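Local structure of phage integrase (Pectobacterium atrosepticum, 3JU0) at residues 58-63 and 90-95; 6-11 and 36-41. The protein probably binds arm-type DNA sites through this N-terminal domain of a phage-family integrase, as part of DNA integration and recombination. All blocks are in the same frame, centred on the assembly; numbering follows the deposited sequence.

Interaction 1: residues 58-63 and 90-95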
loop_
_atom_site.group_PDB
_atom_site.type_symbol
_atom_site.label_atom_id
_atom_site.label_comp_id
_atom_site.label_asym_id
_atom_site.label_seq_id
_atom_site.Cartn_x
_atom_site.Cartn_y
_atom_site.Cartn_z
ATOM N N ALA A 58 9.477 -5.788 -2.463
ATOM C CA ALA A 58 9.076 -5.963 -3.883
ATOM C C ALA A 58 8.495 -4.664 -4.424
ATOM O O ALA A 58 8.761 -4.259 -5.580
ATOM C CB ALA A 58 8.148 -7.115 -4.002
ATOM N N VAL A 59 7.749 -3.993 -3.560
ATOM C CA VAL A 59 7.114 -2.715 -3.829
ATOM C C VAL A 59 7.731 -1.693 -2.851
ATOM O O VAL A 59 7.602 -1.790 -1.648
ATOM C CB VAL A 59 5.593 -2.870 -3.607
ATOM C CG1 VAL A 59 4.885 -1.527 -3.786
ATOM C CG2 VAL A 59 5.005 -3.971 -4.533
ATOM N N SER A 60 8.373 -0.693 -3.396
ATOM C CA SER A 60 8.986 0.363 -2.592
ATOM C C SER A 60 7.965 1.381 -2.104
ATOM O O SER A 60 6.815 1.346 -2.521
ATOM C CB SER A 60 9.994 1.151 -3.373
ATOM O OG SER A 60 9.440 1.915 -4.423
ATOM N N LEU A 61 8.367 2.267 -1.244
ATOM C CA LEU A 61 7.493 3.342 -0.819
ATOM C C LEU A 61 7.012 4.206 -1.995
ATOM O O LEU A 61 5.814 4.482 -2.120
ATOM C CB LEU A 61 8.265 4.209 0.214
ATOM C CG LEU A 61 7.561 5.502 0.663
ATOM C CD1 LEU A 61 6.190 5.302 1.287
ATOM C CD2 LEU A 61 8.423 6.301 1.651
ATOM N N ALA A 62 7.921 4.548 -2.885
ATOM C CA ALA A 62 7.528 5.264 -4.103
ATOM C C ALA A 62 6.542 4.479 -4.949
ATOM O O ALA A 62 5.551 5.037 -5.492
ATOM C CB ALA A 62 8.723 5.665 -4.897
ATOM N N ASP A 63 6.807 3.192 -5.139
ATOM C CA ASP A 63 5.909 2.340 -5.863
ATOM C C ASP A 63 4.502 2.270 -5.197
ATOM O O ASP A 63 3.463 2.327 -5.856
ATOM C CB ASP A 63 6.430 0.918 -5.927
ATOM C CG ASP A 63 7.712 0.712 -6.700
ATOM O OD1 ASP A 63 7.915 1.367 -7.753
ATOM O OD2 ASP A 63 8.462 -0.267 -6.270
ATOM N N LYS A 90 3.718 -1.537 -12.965
ATOM C CA LYS A 90 5.128 -1.935 -12.920
ATOM C C LYS A 90 5.861 -1.116 -11.888
ATOM O O LYS A 90 5.611 0.106 -11.708
ATOM C CB LYS A 90 5.799 -1.758 -14.292
ATOM C CG LYS A 90 5.187 -2.614 -15.352
ATOM N N THR A 91 6.786 -1.756 -11.193
ATOM C CA THR A 91 7.528 -1.054 -10.168
ATOM C C THR A 91 8.734 -0.351 -10.759
ATOM O O THR A 91 9.124 -0.582 -11.911
ATOM C CB THR A 91 8.058 -1.997 -9.087
ATOM O OG1 THR A 91 8.972 -2.930 -9.704
ATOM C CG2 THR A 91 6.952 -2.716 -8.377
ATOM N N ILE A 92 9.313 0.532 -9.989
ATOM C CA ILE A 92 10.424 1.308 -10.526
ATOM C C ILE A 92 11.563 0.374 -10.982
ATOM O O ILE A 92 12.128 0.542 -12.102
ATOM C CB ILE A 92 10.909 2.391 -9.521
ATOM C CG1 ILE A 92 9.855 3.492 -9.306
ATOM C CG2 ILE A 92 12.223 2.950 -10.049
ATOM C CD1 ILE A 92 10.082 4.342 -8.067
ATOM N N GLN A 93 11.896 -0.617 -10.143
ATOM C CA GLN A 93 12.871 -1.660 -10.494
ATOM C C GLN A 93 12.508 -2.530 -11.685
ATOM O O GLN A 93 13.394 -2.896 -12.470
ATOM C CB GLN A 93 13.076 -2.629 -9.348
ATOM N N GLU A 94 11.244 -2.937 -11.765
ATOM C CA GLU A 94 10.788 -3.702 -12.898
ATOM C C GLU A 94 11.035 -2.880 -14.137
ATOM O O GLU A 94 11.415 -3.435 -15.163
ATOM C CB GLU A 94 9.307 -4.073 -12.748
ATOM C CG GLU A 94 9.140 -5.273 -11.813
ATOM C CD GLU A 94 7.712 -5.526 -11.437
ATOM O OE1 GLU A 94 6.836 -4.741 -11.920
ATOM O OE2 GLU A 94 7.497 -6.503 -10.667
ATOM N N LYS A 95 10.851 -1.558 -14.039
ATOM C CA LYS A 95 11.119 -0.637 -15.157
ATOM C C LYS A 95 12.559 -0.753 -15.651
ATOM O O LYS A 95 12.840 -0.841 -16.848
ATOM C CB LYS A 95 10.862 0.800 -14.699
ATOM C CG LYS A 95 9.408 1.221 -14.840
ATOM C CD LYS A 95 8.463 0.062 -14.555
HETATM O O HOH W 1 10.877 -0.638 -7.244
HETATM O O HOH W 2 6.148 2.525 -9.555
#
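The methyl CG2 of Thr91 lies over one face of the Asp63 carboxylate, 3.6 Å from OD2. Thr91 CB, on the same side, comes closer still, 3.3 Å from Asp63 OD2, but lies more toward the rim. The hydroxyl OG of Ser60 sits over the opposite face, 3.0 Å from Asp63 OD2. The edges are polar. Ile92 N donates to Asp63 OD1 on its syn side (2.8 Å, 155° at the hydrogen), and Ser60 N reaches Asp63 OD2 on the anti side (2.9 Å, 170°). A water donating to Asp63 OD2 accepts from Gln93 N, so the carboxylate grips the first turn of helix 92-95 directly and through solvent. A second water lies 2.8 Å from Asp63 OD1.

Ser60 and Asp63 close a capping box at the start of helix 61-76, Asp63 N returning a bond to Ser60 OG. Thr91 and Glu94 form a second box on helix 92-95. Apolar contact is slight: Ile92 CD1 meets Ala62 CB at 3.7 Å. Thr91 CG2 also makes van der Waals contact with the carbonyl O of Ala58, at 3.7 Å.

One carboxylate thus serves two helix N termini. The backbone N-H groups converging on both its oxygens, together with the positive ends of two helix dipoles, would be expected to favour the ionised form of Asp63.

Interaction 2: residues 6-11 and 36-41; sequences SKVKNA and KYWRLS
Lys36 NZ donates to two main-chain carbonyls at the end of helix 5-10: Val8 O at 2.9 Å and Ala11 O at 2.8 Å. It approaches both in the carbonyl plane, at a C=O...N angle of 153° for Val8 and of 136°, on a lone pair, for Ala11. Lys9 O is also near, 3.0 Å from Lys36 NZ, but the angle there is too poor for a bond. The ammonium group therefore sits among carbonyls of the last helical turn and the residue that follows it, where its charge would be expected to complement the negative end of the helix dipole. An extended chain beyond CG carries NZ across from the strand, and Ala11 CB rests 4.1 Å from Lys36 CE beside its tip.

The fold is a four-stranded antiparallel sheet in strand order 1-2-3-4, belonging to the MBD-like arm DNA-binding domains. Helix 6-10 and strand 36-41 have axes 10.9 Å apart at closest approach, at 135°. In relatives such as lambda integrase, a sheet of this kind enters the DNA major groove.

Farther out, Val8 and Trp38 meet tip to tip. Val8 CG2 lies 3.8 Å from Trp38 CH2, and Val8 CG1, anti to the backbone N, comes near Trp38 CZ2. At the pyrrole side of the indole, Trp38 NE1 is bonded to Val59 O, while Leu28, Leu61 and Ala64 pack round the ring. Along the strand itself, the Arg39 guanidinium has Tyr37 CB 3.3 Å above one face, offset toward the rim. Arg39 NH1 donates to Trp38 O from above the carbonyl plane.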
loop_
_atom_site.group_PDB
_atom_site.type_symbol
_atom_site.label_atom_id
_atom_site.label_comp_id
_atom_site.label_asym_id
_atom_site.label_seq_id
_atom_site.Cartn_x
_atom_site.Cartn_y
_atom_site.Cartn_z
ATOM N N SER A 6 13.929 5.061 4.739
ATOM C CA SER A 6 14.616 4.524 5.899
ATOM C C SER A 6 13.645 4.054 7.025
ATOM O O SER A 6 13.873 3.024 7.654
ATOM C CB SER A 6 15.692 5.541 6.370
ATOM O OG SER A 6 15.109 6.490 7.217
ATOM N N LYS A 7 12.556 4.787 7.317
ATOM C CA LYS A 7 11.625 4.361 8.347
ATOM C C LYS A 7 11.013 3.028 7.944
ATOM O O LYS A 7 10.833 2.147 8.758
ATOM C CB LYS A 7 10.574 5.422 8.579
ATOM C CG LYS A 7 11.155 6.757 9.179
ATOM C CD LYS A 7 10.014 7.660 9.578
ATOM N N VAL A 8 10.696 2.891 6.650
ATOM C CA VAL A 8 10.131 1.645 6.155
ATOM C C VAL A 8 11.087 0.496 6.309
ATOM O O VAL A 8 10.693 -0.540 6.821
ATOM C CB VAL A 8 9.652 1.803 4.710
ATOM C CG1 VAL A 8 9.226 0.456 4.130
ATOM C CG2 VAL A 8 8.539 2.811 4.624
ATOM N N LYS A 9 12.327 0.678 5.873
ATOM C CA LYS A 9 13.348 -0.370 5.933
ATOM C C LYS A 9 13.632 -0.772 7.367
ATOM O O LYS A 9 13.794 -1.973 7.653
ATOM C CB LYS A 9 14.630 0.129 5.256
ATOM C CG LYS A 9 15.714 -0.899 5.138
ATOM C CD LYS A 9 16.920 -0.258 4.485
ATOM C CE LYS A 9 17.793 -1.277 3.776
ATOM N NZ LYS A 9 17.428 -2.616 4.298
ATOM N N ASN A 10 13.725 0.234 8.258
ATOM C CA ASN A 10 14.192 -0.020 9.596
ATOM C C ASN A 10 13.099 -0.462 10.609
ATOM O O ASN A 10 13.426 -0.892 11.747
ATOM C CB ASN A 10 14.923 1.210 10.091
ATOM C CG ASN A 10 16.210 1.503 9.312
ATOM O OD1 ASN A 10 16.869 0.603 8.772
ATOM N ND2 ASN A 10 16.630 2.757 9.364
ATOM N N ALA A 11 11.828 -0.392 10.223
ATOM C CA ALA A 11 10.752 -0.838 11.061
ATOM C C ALA A 11 10.937 -2.302 11.420
ATOM O O ALA A 11 11.237 -3.129 10.550
ATOM C CB ALA A 11 9.389 -0.605 10.405
ATOM N N LYS A 36 5.999 -7.088 5.465
ATOM C CA LYS A 36 5.613 -5.653 5.440
ATOM C C LYS A 36 4.676 -5.420 4.233
ATOM O O LYS A 36 5.096 -5.683 3.117
ATOM C CB LYS A 36 6.875 -4.804 5.378
ATOM C CG LYS A 36 7.694 -4.735 6.654
ATOM C CD LYS A 36 8.966 -4.010 6.501
ATOM C CE LYS A 36 9.642 -3.812 7.847
ATOM N NZ LYS A 36 11.060 -3.270 7.710
ATOM N N TYR A 37 3.420 -5.063 4.541
ATOM C CA TYR A 37 2.350 -5.008 3.587
ATOM C C TYR A 37 1.910 -3.585 3.347
ATOM O O TYR A 37 1.622 -2.887 4.291
ATOM C CB TYR A 37 1.093 -5.815 4.045
ATOM C CG TYR A 37 1.335 -7.244 4.392
ATOM C CD1 TYR A 37 1.808 -7.610 5.632
ATOM C CD2 TYR A 37 1.005 -8.248 3.522
ATOM C CE1 TYR A 37 2.020 -8.922 5.982
ATOM C CE2 TYR A 37 1.237 -9.579 3.851
ATOM C CZ TYR A 37 1.786 -9.943 5.055
ATOM O OH TYR A 37 1.943 -11.292 5.402
ATOM N N TRP A 38 1.801 -3.168 2.089
ATOM C CA TRP A 38 1.199 -1.856 1.780
ATOM C C TRP A 38 -0.305 -2.025 1.651
ATOM O O TRP A 38 -0.795 -2.917 0.952
ATOM C CB TRP A 38 1.712 -1.308 0.482
ATOM C CG TRP A 38 3.187 -1.039 0.450
ATOM C CD1 TRP A 38 4.129 -1.752 -0.215
ATOM C CD2 TRP A 38 3.864 -0.016 1.158
ATOM N NE1 TRP A 38 5.362 -1.184 -0.014
ATOM C CE2 TRP A 38 5.227 -0.103 0.819
ATOM C CE3 TRP A 38 3.444 0.997 2.031
ATOM C CZ2 TRP A 38 6.206 0.758 1.388
ATOM C CZ3 TRP A 38 4.433 1.872 2.552
ATOM C CH2 TRP A 38 5.767 1.746 2.199
ATOM N N ARG A 39 -1.014 -1.132 2.313
ATOM C CA ARG A 39 -2.489 -1.162 2.340
ATOM C C ARG A 39 -3.073 0.210 2.152
ATOM O O ARG A 39 -2.535 1.190 2.671
ATOM C CB ARG A 39 -3.006 -1.700 3.672
ATOM C CG ARG A 39 -2.767 -3.162 3.907
ATOM C CD ARG A 39 -1.797 -3.767 3.122
ATOM N NE ARG A 39 -2.203 -5.165 2.984
ATOM C CZ ARG A 39 -1.744 -6.039 2.096
ATOM N NH1 ARG A 39 -0.798 -5.778 1.060
ATOM N NH2 ARG A 39 -2.271 -7.200 2.267
ATOM N N LEU A 40 -4.224 0.243 1.499
ATOM C CA LEU A 40 -4.973 1.499 1.342
ATOM C C LEU A 40 -6.375 1.338 1.944
ATOM O O LEU A 40 -7.169 0.443 1.551
ATOM C CB LEU A 40 -5.114 1.884 -0.141
ATOM C CG LEU A 40 -5.973 3.114 -0.425
ATOM C CD1 LEU A 40 -5.272 4.345 0.143
ATOM C CD2 LEU A 40 -6.242 3.278 -1.877
ATOM N N SER A 41 -6.727 2.225 2.864
ATOM C CA SER A 41 -8.095 2.294 3.369
ATOM C C SER A 41 -8.895 3.228 2.472
ATOM O O SER A 41 -8.432 4.354 2.130
ATOM C CB SER A 41 -8.016 2.800 4.797
ATOM O OG SER A 41 -9.305 2.936 5.377
#

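Following the chain from the N terminus, helix 5-10 comes first, and interaction 2 closes when strand 36-44 returns to it, enclosing strands 18-23 and 26-30. Strand 47-56 then completes the sheet. Interaction 1 opens after it at residues 58-63 and closes at 90-95, enclosing the remainder of helix 61-76 and the connection that follows. The two closures run in series, neither nested nor crossed, with centres about 14 Å apart. They nevertheless touch: Leu61 CA packs 3.6 Å from Trp38 CZ2. Interaction 2 fastens the N-terminal helix to the sheet, interaction 1 fastens helix 92-95, the last of this fragment, to the start of helix 61-76, and Trp38 of interaction 2 reaches interaction 1 at Val59 and Leu61.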